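Long-range contacts in membrane-bound lytic murein transglycosylase (Agrobacterium tumefaciens, PDB 2PNW), which probably cleaves the glycosidic bonds of peptidoglycan between its two amino sugars, as a membrane-bound lytic transglycosylase of the MltA family: residues V12-L17 with Y359-R364; L106-T111 with A175-K180; R122-L127 with R170-A175. All blocks are in the same frame, centred on the assembly; numbering follows the deposited sequence.

Contact 1: V12-L17 with Y359-R364; sequences VSFRDL and YILLPR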
ATOM      1  N   VAL A  12       9.714  24.841   5.063  1.00 30.71           N
ATOM      2  CA  VAL A  12       8.644  25.721   5.514  1.00 30.86           C
ATOM      3  C   VAL A  12       8.675  25.719   7.039  1.00 31.45           C
ATOM      4  O   VAL A  12       9.514  25.037   7.648  1.00 31.78           O
ATOM      5  CB  VAL A  12       7.243  25.285   5.015  1.00 30.83           C
ATOM      6  CG1 VAL A  12       7.121  25.401   3.499  1.00 30.94           C
ATOM      7  CG2 VAL A  12       6.891  23.849   5.490  1.00 30.82           C
ATOM      8  N   SER A  13       7.778  26.495   7.639  1.00 31.27           N
ATOM      9  CA  SER A  13       7.562  26.526   9.066  1.00 31.60           C
ATOM     10  C   SER A  13       6.305  25.722   9.379  1.00 31.54           C
ATOM     11  O   SER A  13       5.467  25.527   8.493  1.00 31.22           O
ATOM     12  CB  SER A  13       7.365  27.985   9.507  1.00 32.51           C
ATOM     13  OG  SER A  13       6.562  28.057  10.679  1.00 35.55           O
ATOM     14  N   PHE A  14       6.156  25.270  10.628  1.00 31.34           N
ATOM     15  CA  PHE A  14       4.945  24.528  11.011  1.00 31.75           C
ATOM     16  C   PHE A  14       3.674  25.387  10.873  1.00 32.90           C
ATOM     17  O   PHE A  14       2.592  24.858  10.631  1.00 31.62           O
ATOM     18  CB  PHE A  14       5.072  23.887  12.404  1.00 30.91           C
ATOM     19  CG  PHE A  14       5.859  22.590  12.404  1.00 28.97           C
ATOM     20  CD1 PHE A  14       5.232  21.374  12.125  1.00 28.96           C
ATOM     21  CD2 PHE A  14       7.218  22.591  12.692  1.00 28.86           C
ATOM     22  CE1 PHE A  14       5.958  20.167  12.129  1.00 28.33           C
ATOM     23  CE2 PHE A  14       7.956  21.392  12.698  1.00 28.66           C
ATOM     24  CZ  PHE A  14       7.313  20.179  12.407  1.00 27.38           C
ATOM     25  N   ARG A  15       3.837  26.713  10.980  1.00 34.94           N
ATOM     26  CA  ARG A  15       2.777  27.686  10.649  1.00 36.68           C
ATOM     27  C   ARG A  15       2.292  27.616   9.202  1.00 36.68           C
ATOM     28  O   ARG A  15       1.198  28.068   8.902  1.00 37.70           O
ATOM     29  CB  ARG A  15       3.245  29.121  10.917  1.00 37.44           C
ATOM     30  CG  ARG A  15       3.009  29.603  12.327  1.00 41.95           C
ATOM     31  CD  ARG A  15       4.176  29.285  13.232  1.00 47.49           C
ATOM     32  NE  ARG A  15       4.504  30.424  14.091  1.00 53.08           N
ATOM     33  CZ  ARG A  15       5.515  30.449  14.960  1.00 55.03           C
ATOM     34  NH1 ARG A  15       6.311  29.390  15.100  1.00 55.02           N
ATOM     35  NH2 ARG A  15       5.727  31.536  15.697  1.00 55.67           N
ATOM     36  N   ASP A  16       3.110  27.071   8.307  1.00 36.60           N
ATOM     37  CA  ASP A  16       2.741  26.963   6.902  1.00 36.51           C
ATOM     38  C   ASP A  16       1.929  25.702   6.572  1.00 35.80           C
ATOM     39  O   ASP A  16       1.458  25.542   5.444  1.00 35.89           O
ATOM     40  CB  ASP A  16       3.994  27.027   6.024  1.00 36.95           C
ATOM     41  CG  ASP A  16       4.702  28.379   6.104  1.00 39.05           C
ATOM     42  OD1 ASP A  16       4.009  29.421   5.992  1.00 40.94           O
ATOM     43  OD2 ASP A  16       5.952  28.402   6.269  1.00 39.26           O
ATOM     44  N   LEU A  17       1.790  24.800   7.540  1.00 34.78           N
ATOM     45  CA  LEU A  17       1.072  23.546   7.314  1.00 33.74           C
ATOM     46  C   LEU A  17      -0.381  23.766   7.672  1.00 33.29           C
ATOM     47  O   LEU A  17      -0.718  23.843   8.850  1.00 32.96           O
ATOM     48  CB  LEU A  17       1.676  22.403   8.153  1.00 33.66           C
ATOM     49  CG  LEU A  17       2.856  21.554   7.649  1.00 33.88           C
ATOM     50  CD1 LEU A  17       3.942  22.378   7.012  1.00 34.13           C
ATOM     51  CD2 LEU A  17       3.426  20.730   8.821  1.00 32.74           C
ATOM     52  N   TYR A 359       3.954  17.534   2.633  1.00 25.17           N
ATOM     53  CA  TYR A 359       5.082  18.106   3.381  1.00 24.69           C
ATOM     54  C   TYR A 359       5.731  16.953   4.128  1.00 24.67           C
ATOM     55  O   TYR A 359       5.043  16.225   4.834  1.00 25.62           O
ATOM     56  CB  TYR A 359       4.635  19.173   4.399  1.00 25.47           C
ATOM     57  CG  TYR A 359       3.770  20.301   3.866  1.00 25.86           C
ATOM     58  CD1 TYR A 359       4.331  21.543   3.546  1.00 26.55           C
ATOM     59  CD2 TYR A 359       2.396  20.130   3.689  1.00 25.67           C
ATOM     60  CE1 TYR A 359       3.547  22.582   3.060  1.00 27.31           C
ATOM     61  CE2 TYR A 359       1.589  21.167   3.186  1.00 26.67           C
ATOM     62  CZ  TYR A 359       2.177  22.395   2.882  1.00 27.47           C
ATOM     63  OH  TYR A 359       1.383  23.441   2.418  1.00 28.33           O
ATOM     64  N   ILE A 360       7.039  16.785   3.991  1.00 23.67           N
ATOM     65  CA  ILE A 360       7.743  15.715   4.711  1.00 23.37           C
ATOM     66  C   ILE A 360       8.412  16.316   5.952  1.00 22.87           C
ATOM     67  O   ILE A 360       8.909  17.465   5.920  1.00 23.09           O
ATOM     68  CB  ILE A 360       8.751  14.940   3.778  1.00 22.78           C
ATOM     69  CG1 ILE A 360       9.326  13.702   4.482  1.00 23.14           C
ATOM     70  CG2 ILE A 360       9.886  15.857   3.281  1.00 23.96           C
ATOM     71  CD1 ILE A 360      10.221  12.832   3.553  1.00 23.76           C
ATOM     72  N   LEU A 361       8.408  15.575   7.059  1.00 22.31           N
ATOM     73  CA  LEU A 361       9.065  16.056   8.267  1.00 21.93           C
ATOM     74  C   LEU A 361      10.384  15.313   8.390  1.00 22.42           C
ATOM     75  O   LEU A 361      10.396  14.086   8.562  1.00 21.53           O
ATOM     76  CB  LEU A 361       8.205  15.842   9.512  1.00 21.79           C
ATOM     77  CG  LEU A 361       6.787  16.435   9.609  1.00 22.77           C
ATOM     78  CD1 LEU A 361       6.304  16.356  11.059  1.00 25.99           C
ATOM     79  CD2 LEU A 361       6.723  17.863   9.131  1.00 26.05           C
ATOM     80  N   LEU A 362      11.494  16.039   8.273  1.00 22.82           N
ATOM     81  CA  LEU A 362      12.815  15.392   8.372  1.00 22.88           C
ATOM     82  C   LEU A 362      13.361  15.485   9.775  1.00 23.92           C
ATOM     83  O   LEU A 362      13.279  16.545  10.392  1.00 23.94           O
ATOM     84  CB  LEU A 362      13.821  16.009   7.392  1.00 22.67           C
ATOM     85  CG  LEU A 362      13.413  16.104   5.922  1.00 22.13           C
ATOM     86  CD1 LEU A 362      14.587  16.553   5.081  1.00 20.56           C
ATOM     87  CD2 LEU A 362      12.905  14.742   5.432  1.00 23.28           C
ATOM     88  N   PRO A 363      13.959  14.386  10.276  1.00 25.07           N
ATOM     89  CA  PRO A 363      14.677  14.416  11.540  1.00 26.01           C
ATOM     90  C   PRO A 363      15.677  15.572  11.482  1.00 27.45           C
ATOM     91  O   PRO A 363      16.309  15.805  10.429  1.00 25.58           O
ATOM     92  CB  PRO A 363      15.437  13.085  11.540  1.00 26.48           C
ATOM     93  CG  PRO A 363      14.633  12.169  10.662  1.00 25.85           C
ATOM     94  CD  PRO A 363      14.006  13.048   9.634  1.00 25.52           C
ATOM     95  N   ARG A 364      15.830  16.304  12.585  1.00 29.84           N
ATOM     96  CA  ARG A 364      16.531  17.585  12.476  1.00 33.16           C
ATOM     97  C   ARG A 364      18.019  17.498  12.118  1.00 33.70           C
ATOM     98  O   ARG A 364      18.517  18.385  11.430  1.00 34.52           O
ATOM     99  CB  ARG A 364      16.145  18.592  13.589  1.00 32.90           C
ATOM    100  CG  ARG A 364      16.866  18.505  14.895  1.00 35.96           C
ATOM    101  CD  ARG A 364      16.226  19.455  15.949  1.00 35.84           C
ATOM    102  NE  ARG A 364      16.161  20.849  15.507  1.00 42.77           N
ATOM    103  CZ  ARG A 364      15.067  21.464  15.046  1.00 45.24           C
ATOM    104  NH1 ARG A 364      15.137  22.735  14.666  1.00 45.47           N
ATOM    105  NH2 ARG A 364      13.899  20.821  14.952  1.00 46.69           N
TER
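L17 and Y359 form the centre of this contact, and the interaction is of the CH-pi kind. The CD1 methyl of L17 sits over one face of the Y359 ring. It lies 3.9 Å from the ring centroid, 24° off the normal and offset toward the rim. The ring atom nearest to L17 CD1 is Y359 CD1, at 3.6 Å. The two side chains slide past each other in opposite directions. In Y359, CG lies anti to the carbonyl carbon (chi1 -53°), on a CA-CB bond that already points to the loop.

The remaining side-chain contacts are apolar. V12 crosses Y359 at about a right angle, and its CG2 meets CD1 of the ring at 4.0 Å. F14 brings CE1 to within 3.9 Å of L361 CD2. The other methyl, L361 CD1, lies in the plane of the F14 ring, at its edge. L17 CD2 also comes near L361 CD2, at 4.4 Å.

The side-chain bonds of S13 and D16 stay within the loop. S13 OG accepts from R15 N in an ST turn. S13 N donates to D16 OD2 at 3.0 Å, on the anti side of the carboxylate. Both bonds lie at the 3-10 turn 14-16, which holds F14 and precedes L17. The backbones of V12 and Y359 pair with neighbouring strands, at P85 and F301.

The loop after strand 8-11 thus packs on strand 353-363 of the 3D domain region. F301 also touches both L17 and Y359. Apolar side chains therefore join the two segments, while S13 and D16 bond inside the turn.

Contact 2: L106-T111 with A175-K180; sequences LEVSAT and AWARSK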
ATOM      1  N   LEU A 106     -13.020 -10.545   3.035  1.00 18.74           N
ATOM      2  CA  LEU A 106     -13.363 -11.443   1.945  1.00 18.82           C
ATOM      3  C   LEU A 106     -13.924 -12.749   2.479  1.00 19.44           C
ATOM      4  O   LEU A 106     -13.254 -13.447   3.246  1.00 18.95           O
ATOM      5  CB  LEU A 106     -12.119 -11.725   1.097  1.00 19.03           C
ATOM      6  CG  LEU A 106     -12.272 -12.584  -0.169  1.00 19.05           C
ATOM      7  CD1 LEU A 106     -13.129 -11.878  -1.232  1.00 20.49           C
ATOM      8  CD2 LEU A 106     -10.918 -12.961  -0.754  1.00 18.71           C
ATOM      9  N   GLU A 107     -15.157 -13.087   2.076  1.00 19.16           N
ATOM     10  CA  GLU A 107     -15.742 -14.382   2.399  1.00 20.53           C
ATOM     11  C   GLU A 107     -15.014 -15.506   1.692  1.00 18.83           C
ATOM     12  O   GLU A 107     -14.794 -15.450   0.462  1.00 17.49           O
ATOM     13  CB  GLU A 107     -17.236 -14.426   2.005  1.00 19.48           C
ATOM     14  CG  GLU A 107     -18.092 -13.486   2.857  1.00 23.93           C
ATOM     15  CD  GLU A 107     -19.571 -13.504   2.454  1.00 27.36           C
ATOM     16  OE1 GLU A 107     -19.964 -14.261   1.520  1.00 34.28           O
ATOM     17  OE2 GLU A 107     -20.338 -12.739   3.079  1.00 36.55           O
ATOM     18  N   VAL A 108     -14.681 -16.545   2.461  1.00 17.63           N
ATOM     19  CA  VAL A 108     -13.990 -17.719   1.937  1.00 17.34           C
ATOM     20  C   VAL A 108     -14.497 -19.009   2.551  1.00 18.14           C
ATOM     21  O   VAL A 108     -15.294 -18.972   3.501  1.00 18.26           O
ATOM     22  CB  VAL A 108     -12.446 -17.623   2.170  1.00 18.05           C
ATOM     23  CG1 VAL A 108     -11.890 -16.365   1.485  1.00 16.17           C
ATOM     24  CG2 VAL A 108     -12.115 -17.606   3.677  1.00 16.57           C
ATOM     25  N   SER A 109     -14.040 -20.126   1.990  1.00 18.65           N
ATOM     26  CA  SER A 109     -14.244 -21.435   2.538  1.00 20.26           C
ATOM     27  C   SER A 109     -12.934 -22.220   2.550  1.00 21.22           C
ATOM     28  O   SER A 109     -12.033 -22.021   1.707  1.00 20.37           O
ATOM     29  CB  SER A 109     -15.295 -22.206   1.729  1.00 20.80           C
ATOM     30  OG  SER A 109     -15.442 -23.524   2.242  1.00 23.22           O
ATOM     31  N   ALA A 110     -12.830 -23.130   3.506  1.00 21.17           N
ATOM     32  CA  ALA A 110     -11.671 -24.024   3.579  1.00 23.09           C
ATOM     33  C   ALA A 110     -11.803 -25.169   2.566  1.00 23.84           C
ATOM     34  O   ALA A 110     -10.837 -25.865   2.284  1.00 25.16           O
ATOM     35  CB  ALA A 110     -11.524 -24.586   5.013  1.00 23.09           C
ATOM     36  N   THR A 111     -13.007 -25.340   2.029  1.00 24.59           N
ATOM     37  CA  THR A 111     -13.292 -26.441   1.116  0.50 25.10           C
ATOM     38  C   THR A 111     -13.855 -25.931  -0.212  1.00 25.08           C
ATOM     39  O   THR A 111     -14.820 -25.159  -0.250  1.00 25.02           O
ATOM     40  CB  THR A 111     -14.291 -27.455   1.725  0.50 25.12           C
ATOM     41  OG1 THR A 111     -15.510 -26.780   2.049  0.50 26.33           O
ATOM     42  CG2 THR A 111     -13.719 -28.110   2.985  0.50 25.62           C
ATOM     43  N   ALA A 175      -7.269 -20.640   1.096  1.00 17.73           N
ATOM     44  CA  ALA A 175      -8.733 -20.734   1.152  1.00 17.46           C
ATOM     45  C   ALA A 175      -9.282 -20.517  -0.261  1.00 17.49           C
ATOM     46  O   ALA A 175      -8.506 -20.244  -1.182  1.00 17.12           O
ATOM     47  CB  ALA A 175      -9.332 -19.682   2.127  1.00 16.41           C
ATOM     48  N   TRP A 176     -10.612 -20.612  -0.411  1.00 17.50           N
ATOM     49  CA  TRP A 176     -11.296 -20.414  -1.689  1.00 18.10           C
ATOM     50  C   TRP A 176     -12.353 -19.347  -1.546  1.00 17.21           C
ATOM     51  O   TRP A 176     -13.186 -19.419  -0.648  1.00 16.05           O
ATOM     52  CB  TRP A 176     -11.979 -21.712  -2.147  1.00 20.40           C
ATOM     53  CG  TRP A 176     -11.075 -22.667  -2.829  1.00 22.11           C
ATOM     54  CD1 TRP A 176     -10.861 -22.776  -4.191  1.00 24.92           C
ATOM     55  CD2 TRP A 176     -10.260 -23.657  -2.217  1.00 24.03           C
ATOM     56  NE1 TRP A 176      -9.961 -23.774  -4.448  1.00 24.94           N
ATOM     57  CE2 TRP A 176      -9.582 -24.334  -3.251  1.00 24.05           C
ATOM     58  CE3 TRP A 176     -10.045 -24.043  -0.895  1.00 22.23           C
ATOM     59  CZ2 TRP A 176      -8.714 -25.377  -3.006  1.00 24.90           C
ATOM     60  CZ3 TRP A 176      -9.162 -25.058  -0.644  1.00 25.17           C
ATOM     61  CH2 TRP A 176      -8.495 -25.714  -1.691  1.00 26.20           C
ATOM     62  N   ALA A 177     -12.319 -18.353  -2.428  1.00 16.85           N
ATOM     63  CA  ALA A 177     -13.303 -17.262  -2.442  1.00 16.91           C
ATOM     64  C   ALA A 177     -14.458 -17.639  -3.390  1.00 17.69           C
ATOM     65  O   ALA A 177     -14.339 -18.573  -4.182  1.00 17.79           O
ATOM     66  CB  ALA A 177     -12.632 -15.969  -2.907  1.00 17.37           C
ATOM     67  N   ARG A 178     -15.565 -16.913  -3.302  1.00 18.78           N
ATOM     68  CA  ARG A 178     -16.716 -17.154  -4.192  1.00 20.50           C
ATOM     69  C   ARG A 178     -16.911 -16.033  -5.189  1.00 20.43           C
ATOM     70  O   ARG A 178     -17.766 -16.153  -6.079  1.00 20.13           O
ATOM     71  CB  ARG A 178     -18.021 -17.348  -3.389  1.00 19.34           C
ATOM     72  CG  ARG A 178     -18.400 -16.166  -2.521  1.00 21.76           C
ATOM     73  CD  ARG A 178     -19.725 -16.429  -1.755  1.00 23.70           C
ATOM     74  NE  ARG A 178     -20.792 -16.732  -2.704  1.00 28.67           N
ATOM     75  CZ  ARG A 178     -21.920 -17.377  -2.414  1.00 32.77           C
ATOM     76  NH1 ARG A 178     -22.159 -17.801  -1.174  1.00 31.70           N
ATOM     77  NH2 ARG A 178     -22.814 -17.596  -3.381  1.00 34.71           N
ATOM     78  N   SER A 179     -16.159 -14.940  -5.035  1.00 19.75           N
ATOM     79  CA  SER A 179     -16.214 -13.815  -5.988  1.00 19.39           C
ATOM     80  C   SER A 179     -14.846 -13.547  -6.619  1.00 19.89           C
ATOM     81  O   SER A 179     -13.903 -13.170  -5.913  1.00 18.75           O
ATOM     82  CB  SER A 179     -16.723 -12.557  -5.301  1.00 19.88           C
ATOM     83  OG  SER A 179     -16.539 -11.407  -6.125  1.00 20.67           O
ATOM     84  N   LYS A 180     -14.732 -13.703  -7.938  1.00 18.93           N
ATOM     85  CA  LYS A 180     -13.442 -13.403  -8.580  1.00 19.61           C
ATOM     86  C   LYS A 180     -13.106 -11.914  -8.548  1.00 18.04           C
ATOM     87  O   LYS A 180     -11.930 -11.546  -8.418  1.00 18.28           O
ATOM     88  CB  LYS A 180     -13.291 -14.047  -9.984  1.00 20.13           C
ATOM     89  CG  LYS A 180     -14.056 -13.435 -11.112  1.00 23.98           C
ATOM     90  CD  LYS A 180     -13.917 -14.331 -12.354  1.00 21.20           C
ATOM     91  CE  LYS A 180     -15.102 -14.190 -13.278  1.00 25.28           C
ATOM     92  NZ  LYS A 180     -14.955 -15.146 -14.434  1.00 20.46           N
TER
HETATM   93  O   HOH W   1     -15.513 -14.408  -1.811  1.00 16.91           O
HETATM   94  O   HOH W   2     -21.407 -16.648   1.389  1.00 47.53           O
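In W176, CG lies anti to the carbonyl carbon (chi1 -82°), and chi2 of -94° turns the indole edge to S109 O. S109 O lies in the ring plane, 3.8 Å from W176 CE3. A110 O approaches obliquely, 3.5 Å from W176 CZ3. R178 is turned differently. Its CG lies between the backbone N and the carbonyl carbon (chi1 60°), and the chain runs beside E107, pointing the same way.

The backbones join at one antiparallel hydrogen-bonded pair, S109 with W176. S109 N donates to W176 O at 2.9 Å, and W176 N to S109 O at 2.9 Å. W176 O also takes a CA-H...O contact from V108 CA at 3.2 Å.

V108 and A177 point to the face away from W176. V108 CB meets A175 CB at 3.7 Å, and L106 CD2 meets A177 CB at 4.1 Å.

Beyond this pair, water takes over. One water donates to E107 O and accepts from R178 N. A second links E107 OE1 to R178 NH1, which are 5.0 Å apart. The opposite charges therefore meet through water, and any attraction between them is probably modest.

In the MltA-specific insert region, strand 173-177 lies between strands 96-109 and 118-121. R178 makes a cation-pi contact with W116. L106 and V108 also touch I120 of strand 118-121 and L194 of strand 191-195. S179 is the N-cap of helix 180-189, whose D182, L183 and V186 pack against L106.

Contact 3: R122-L127 with R170-A175; sequences RRPPEL and RGLEIA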
ATOM      1  N   ARG A 122      -0.662 -19.361  -1.484  1.00 16.95           N
ATOM      2  CA  ARG A 122       0.608 -19.003  -0.835  1.00 17.36           C
ATOM      3  C   ARG A 122       1.684 -18.976  -1.905  1.00 16.52           C
ATOM      4  O   ARG A 122       1.461 -19.430  -3.033  1.00 16.27           O
ATOM      5  CB  ARG A 122       1.074 -20.098   0.152  1.00 18.38           C
ATOM      6  CG  ARG A 122       0.207 -20.407   1.323  1.00 20.30           C
ATOM      7  CD  ARG A 122       0.968 -21.438   2.214  1.00 17.96           C
ATOM      8  NE  ARG A 122       0.810 -22.832   1.803  1.00 17.56           N
ATOM      9  CZ  ARG A 122       1.758 -23.582   1.248  1.00 18.68           C
ATOM     10  NH1 ARG A 122       2.982 -23.088   1.043  1.00 19.99           N
ATOM     11  NH2 ARG A 122       1.507 -24.852   0.938  1.00 21.91           N
ATOM     12  N   ARG A 123       2.881 -18.503  -1.532  1.00 15.68           N
ATOM     13  CA  ARG A 123       3.976 -18.438  -2.491  1.00 15.54           C
ATOM     14  C   ARG A 123       4.474 -19.844  -2.870  1.00 15.90           C
ATOM     15  O   ARG A 123       4.873 -20.627  -1.992  1.00 15.85           O
ATOM     16  CB  ARG A 123       5.125 -17.631  -1.886  1.00 15.98           C
ATOM     17  CG  ARG A 123       6.280 -17.403  -2.851  1.00 14.30           C
ATOM     18  CD  ARG A 123       7.401 -16.701  -2.084  1.00 16.79           C
ATOM     19  NE  ARG A 123       8.534 -16.430  -2.969  1.00 17.40           N
ATOM     20  CZ  ARG A 123       9.444 -15.488  -2.737  1.00 18.24           C
ATOM     21  NH1 ARG A 123       9.362 -14.722  -1.641  1.00 17.48           N
ATOM     22  NH2 ARG A 123      10.445 -15.328  -3.614  1.00 16.68           N
ATOM     23  N   PRO A 124       4.466 -20.173  -4.179  1.00 16.36           N
ATOM     24  CA  PRO A 124       5.011 -21.461  -4.656  1.00 16.46           C
ATOM     25  C   PRO A 124       6.515 -21.509  -4.394  1.00 16.38           C
ATOM     26  O   PRO A 124       7.179 -20.488  -4.538  1.00 16.64           O
ATOM     27  CB  PRO A 124       4.769 -21.402  -6.172  1.00 15.66           C
ATOM     28  CG  PRO A 124       3.645 -20.388  -6.346  1.00 17.55           C
ATOM     29  CD  PRO A 124       3.919 -19.365  -5.291  1.00 16.23           C
ATOM     30  N   PRO A 125       7.062 -22.698  -4.069  1.00 16.83           N
ATOM     31  CA  PRO A 125       8.494 -22.778  -3.730  1.00 17.38           C
ATOM     32  C   PRO A 125       9.411 -22.484  -4.940  1.00 17.84           C
ATOM     33  O   PRO A 125      10.601 -22.206  -4.761  1.00 17.92           O
ATOM     34  CB  PRO A 125       8.662 -24.237  -3.259  1.00 17.21           C
ATOM     35  CG  PRO A 125       7.544 -24.987  -3.990  1.00 16.72           C
ATOM     36  CD  PRO A 125       6.395 -24.020  -4.030  1.00 17.00           C
ATOM     37  N   GLU A 126       8.860 -22.560  -6.162  1.00 17.16           N
ATOM     38  CA  GLU A 126       9.648 -22.310  -7.370  1.00 16.83           C
ATOM     39  C   GLU A 126       9.647 -20.838  -7.755  1.00 17.03           C
ATOM     40  O   GLU A 126      10.274 -20.461  -8.734  1.00 16.85           O
ATOM     41  CB  GLU A 126       9.200 -23.201  -8.555  1.00 17.59           C
ATOM     42  CG  GLU A 126       7.845 -22.808  -9.206  1.00 18.22           C
ATOM     43  CD  GLU A 126       6.591 -23.387  -8.501  1.00 21.49           C
ATOM     44  OE1 GLU A 126       6.677 -23.923  -7.360  1.00 19.47           O
ATOM     45  OE2 GLU A 126       5.490 -23.289  -9.107  1.00 21.52           O
ATOM     46  N   LEU A 127       8.918 -20.013  -7.008  1.00 16.64           N
ATOM     47  CA  LEU A 127       8.864 -18.579  -7.293  1.00 16.25           C
ATOM     48  C   LEU A 127      10.005 -17.929  -6.524  1.00 17.03           C
ATOM     49  O   LEU A 127       9.877 -17.583  -5.338  1.00 17.18           O
ATOM     50  CB  LEU A 127       7.519 -17.952  -6.898  1.00 15.46           C
ATOM     51  CG  LEU A 127       7.349 -16.455  -7.248  1.00 16.54           C
ATOM     52  CD1 LEU A 127       7.312 -16.233  -8.780  1.00 17.15           C
ATOM     53  CD2 LEU A 127       6.049 -15.973  -6.613  1.00 16.16           C
ATOM     54  N   ARG A 170      -1.572 -28.867  -5.623  1.00 22.55           N
ATOM     55  CA  ARG A 170      -0.251 -28.804  -4.995  1.00 22.65           C
ATOM     56  C   ARG A 170      -0.305 -28.411  -3.525  1.00 22.27           C
ATOM     57  O   ARG A 170       0.731 -28.242  -2.880  1.00 22.09           O
ATOM     58  CB  ARG A 170       0.635 -27.843  -5.794  1.00 22.52           C
ATOM     59  CG  ARG A 170       0.917 -28.366  -7.224  1.00 23.69           C
ATOM     60  CD  ARG A 170       1.890 -27.486  -7.980  1.00 23.54           C
ATOM     61  NE  ARG A 170       3.112 -27.268  -7.206  1.00 23.26           N
ATOM     62  CZ  ARG A 170       3.927 -26.235  -7.406  1.00 24.74           C
ATOM     63  NH1 ARG A 170       3.646 -25.344  -8.369  1.00 20.21           N
ATOM     64  NH2 ARG A 170       5.021 -26.096  -6.652  1.00 22.47           N
ATOM     65  N   GLY A 171      -1.520 -28.250  -3.003  1.00 21.58           N
ATOM     66  CA  GLY A 171      -1.701 -27.866  -1.608  1.00 20.39           C
ATOM     67  C   GLY A 171      -1.284 -26.442  -1.302  1.00 20.05           C
ATOM     68  O   GLY A 171      -1.005 -26.112  -0.150  1.00 18.99           O
ATOM     69  N   LEU A 172      -1.293 -25.578  -2.324  1.00 18.74           N
ATOM     70  CA  LEU A 172      -0.886 -24.183  -2.156  1.00 17.40           C
ATOM     71  C   LEU A 172      -1.984 -23.211  -1.743  1.00 17.80           C
ATOM     72  O   LEU A 172      -1.711 -22.030  -1.517  1.00 16.95           O
ATOM     73  CB  LEU A 172      -0.209 -23.681  -3.445  1.00 17.41           C
ATOM     74  CG  LEU A 172       1.149 -24.317  -3.776  1.00 17.86           C
ATOM     75  CD1 LEU A 172       1.566 -23.953  -5.217  1.00 18.33           C
ATOM     76  CD2 LEU A 172       2.200 -23.834  -2.741  1.00 20.29           C
ATOM     77  N   GLU A 173      -3.224 -23.688  -1.614  1.00 17.23           N
ATOM     78  CA  GLU A 173      -4.346 -22.802  -1.333  1.00 17.20           C
ATOM     79  C   GLU A 173      -4.414 -22.494   0.162  1.00 17.75           C
ATOM     80  O   GLU A 173      -4.261 -23.409   0.993  1.00 17.91           O
ATOM     81  CB  GLU A 173      -5.682 -23.442  -1.797  1.00 17.60           C
ATOM     82  CG  GLU A 173      -5.702 -23.870  -3.294  1.00 18.61           C
ATOM     83  CD  GLU A 173      -5.144 -25.254  -3.583  1.00 21.56           C
ATOM     84  OE1 GLU A 173      -4.763 -26.000  -2.625  1.00 19.92           O
ATOM     85  OE2 GLU A 173      -5.051 -25.598  -4.795  1.00 21.15           O
ATOM     86  N   ILE A 174      -4.623 -21.222   0.478  1.00 16.37           N
ATOM     87  CA  ILE A 174      -4.947 -20.748   1.835  1.00 17.75           C
ATOM     88  C   ILE A 174      -6.447 -20.945   2.103  1.00 18.26           C
ATOM     89  O   ILE A 174      -6.839 -21.373   3.186  1.00 18.43           O
ATOM     90  CB  ILE A 174      -4.571 -19.252   1.973  1.00 17.57           C
ATOM     91  CG1 ILE A 174      -3.050 -19.062   1.793  1.00 19.40           C
ATOM     92  CG2 ILE A 174      -5.051 -18.640   3.336  1.00 18.32           C
ATOM     93  CD1 ILE A 174      -2.613 -17.614   1.592  1.00 17.66           C
ATOM     94  N   ALA A 175      -7.269 -20.640   1.096  1.00 17.73           N
ATOM     95  CA  ALA A 175      -8.733 -20.734   1.152  1.00 17.46           C
ATOM     96  C   ALA A 175      -9.282 -20.517  -0.261  1.00 17.49           C
ATOM     97  O   ALA A 175      -8.506 -20.244  -1.182  1.00 17.12           O
ATOM     98  CB  ALA A 175      -9.332 -19.682   2.127  1.00 16.41           C
TER
HETATM   99  O   HOH W   3      -1.811 -23.920   2.344  1.00 27.88           O
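R170 and E126 clasp each other tip to tip in an end-on, two-bond salt bridge, where a type I beta turn at P124-L127 faces the chain leading into strand 173-177. R170 NH2 donates to E126 OE1 at 2.8 Å, and R170 NH1 to E126 OE2 at 2.9 Å. Both oxygens are met on their syn side, and the two flat groups are 32° apart. E126 is bent at chi2 (-84°), which turns CD out of line with the start of its chain. P125 CD lies obliquely beside the guanidinium, 3.6 Å from R170 NH2.

G171 offers its carbonyl to the arginine of the other segment. R122 NH2 gives G171 O a weak bond at 3.0 Å.

L172 contributes both backbone and side chain. Its O accepts from R122 N at 2.9 Å. Its CD2 methyl lies over one face of the R122 guanidinium, and the two side chains cross at about a right angle. CD1 sits over the centre of the R170 guanidinium and also reaches P124 CB. This leucine therefore packs between two arginines and a proline.

E173 takes part through its carbonyl O, which accepts from a water. I174, where the chain turns a corner, puts CG1 3.6 Å from R122 CG. The same isoleucine touches F261 and E263 of strand 259-263, in the MltA-specific insert region.

The water lies in the guanidinium plane of R122: it accepts from R122 NE at 2.9 Å and donates to E173 O at 2.8 Å.

Contacts 2 and 3 are neighbours, with centres 16 Å apart, and they share A175. Both use strand 173-177 within the MltA-specific insert region. Contact 1 lies on the opposite side of the chain's centre, about 46 Å and 45 Å from them between centres, and its loop in the sequence encloses both. All three are partly buried, so none is wholly core or wholly surface. Contact 1 is joined by apolar and CH-pi packing. Contact 2 adds strand pairing, with buried alanine and valine inside and water-linked charges at its exposed rim. Contact 3 is the most ionic: its exposed arginines lay their guanidinium faces on a buried leucine, and one makes a direct salt bridge.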